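Local coordinates for protein CT_858 (Chlamydia trachomatis, PDB 3DOR), which acts as a secreted chlamydial protease, CPAF, probably a serine-type endopeptidase, whose mature form is a dimer, at the interface of chains A and B. Sequence-based numbering; all coordinates share one arbitrary frame. Chains: chain A/B, Protein CT_858.

The interface of chains A and B. Residues chain A 372, 375-376, 379, 426; chain B 79, 190-191.
B:Val191 packs against one flank of helix 372-385 of chain A, where A:Gln372, A:Val375, A:Val376 and A:Leu379 follow one another along the helix. B:Val191 lies in a loop with B:Gly190 and, of the residues here, has the most surface hidden by the partner, 66 Å². Its side chain forks at CB, and each methyl has its own neighbours. CG1 stands anti to the backbone N (chi1 168°) and points toward the first turn of the helix. CG1 of B:Val191 meets the CB methylene of A:Gln372 there at 3.5 Å. The other branch, CG2, reaches farther along the helix. CG2 of B:Val191 lies 3.8 Å from CD1 of A:Leu379. CG1 of A:Val375 and CG2 of A:Val376 are each 3.9 Å from CG2 of B:Val191. One methyl is thus set among three aliphatic side chains. CD1 of A:Leu379 also lies 3.5 Å from the backbone carbonyl O of B:Gly190, the residue before B:Val191.

B:Phe79, from a separate loop, adds a second apolar contact. CB of B:Phe79 is 3.6 Å from CG2 of A:Val376. Ring carbon CD2 of B:Phe79 lies 3.7 Å from the same CG2 of A:Val376, and the two side chains cross at about a right angle. A:Val376 therefore contacts both loops through CG2.

A:Trp426 is mainly a second-shell residue. CG2 of A:Val375 sits over one face of its indole, toward the rim, while CG1 of A:Val375 turns to B:Val191. The indole thus backs the valine from within chain A.

Among these residues the contacts are mainly van der Waals packing, between a helix of one subunit and two loops of the other. Two-fold symmetry repeats the patch with the chains exchanged, and both copies contribute to the CPAF dimer.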
# COMPACT_ATOMS: atom_id res chain seq x y z
N GLN A 372 -2.27 11.90 -13.81
CA GLN A 372 -3.07 12.71 -12.91
C GLN A 372 -2.78 12.44 -11.44
O GLN A 372 -3.12 13.25 -10.57
CB GLN A 372 -4.56 12.56 -13.23
CG GLN A 372 -4.94 11.23 -13.79
CD GLN A 372 -4.61 11.07 -15.26
OE1 GLN A 372 -5.19 11.73 -16.13
NE2 GLN A 372 -3.68 10.17 -15.56
N VAL A 375 -0.60 15.00 -10.48
CA VAL A 375 -1.35 16.24 -10.53
C VAL A 375 -2.08 16.45 -9.21
O VAL A 375 -2.08 17.55 -8.67
CB VAL A 375 -2.39 16.23 -11.67
CG1 VAL A 375 -3.16 17.54 -11.67
CG2 VAL A 375 -1.71 16.01 -13.01
N VAL A 376 -2.69 15.38 -8.70
CA VAL A 376 -3.41 15.47 -7.43
C VAL A 376 -2.45 15.81 -6.28
O VAL A 376 -2.82 16.57 -5.38
CB VAL A 376 -4.18 14.15 -7.11
CG1 VAL A 376 -4.63 14.13 -5.65
CG2 VAL A 376 -5.40 14.05 -8.01
N LEU A 379 -1.88 19.51 -6.46
CA LEU A 379 -3.05 20.21 -5.94
C LEU A 379 -3.09 20.10 -4.43
O LEU A 379 -3.46 21.04 -3.74
CB LEU A 379 -4.34 19.62 -6.52
CG LEU A 379 -4.59 19.79 -8.02
CD1 LEU A 379 -5.79 18.97 -8.44
CD2 LEU A 379 -4.82 21.26 -8.33
N TRP A 426 1.62 19.92 -16.73
CA TRP A 426 0.48 19.09 -17.10
C TRP A 426 -0.39 19.82 -18.12
O TRP A 426 -0.72 19.26 -19.17
CB TRP A 426 -0.33 18.73 -15.85
CG TRP A 426 -1.54 17.87 -16.12
CD1 TRP A 426 -2.85 18.26 -16.09
CD2 TRP A 426 -1.55 16.47 -16.45
NE1 TRP A 426 -3.67 17.19 -16.37
CE2 TRP A 426 -2.90 16.08 -16.60
CE3 TRP A 426 -0.54 15.51 -16.63
CZ2 TRP A 426 -3.27 14.78 -16.93
CZ3 TRP A 426 -0.91 14.21 -16.95
CH2 TRP A 426 -2.27 13.86 -17.10
N PHE B 79 -8.64 10.02 -9.87
CA PHE B 79 -7.92 11.21 -9.40
C PHE B 79 -8.64 12.39 -10.04
O PHE B 79 -8.18 12.92 -11.05
CB PHE B 79 -6.45 11.20 -9.86
CG PHE B 79 -5.58 10.18 -9.17
CD1 PHE B 79 -5.12 9.05 -9.85
CD2 PHE B 79 -5.21 10.36 -7.84
CE1 PHE B 79 -4.30 8.12 -9.22
CE2 PHE B 79 -4.39 9.43 -7.19
CZ PHE B 79 -3.93 8.31 -7.88
N GLY B 190 -10.00 20.08 -10.99
CA GLY B 190 -8.68 20.67 -10.86
C GLY B 190 -7.64 19.85 -11.59
O GLY B 190 -6.47 20.24 -11.69
N VAL B 191 -8.06 18.71 -12.12
CA VAL B 191 -7.16 17.84 -12.85
C VAL B 191 -7.55 17.93 -14.32
O VAL B 191 -8.54 17.35 -14.74
CB VAL B 191 -7.29 16.37 -12.37
CG1 VAL B 191 -6.56 15.42 -13.33
CG2 VAL B 191 -6.71 16.24 -10.96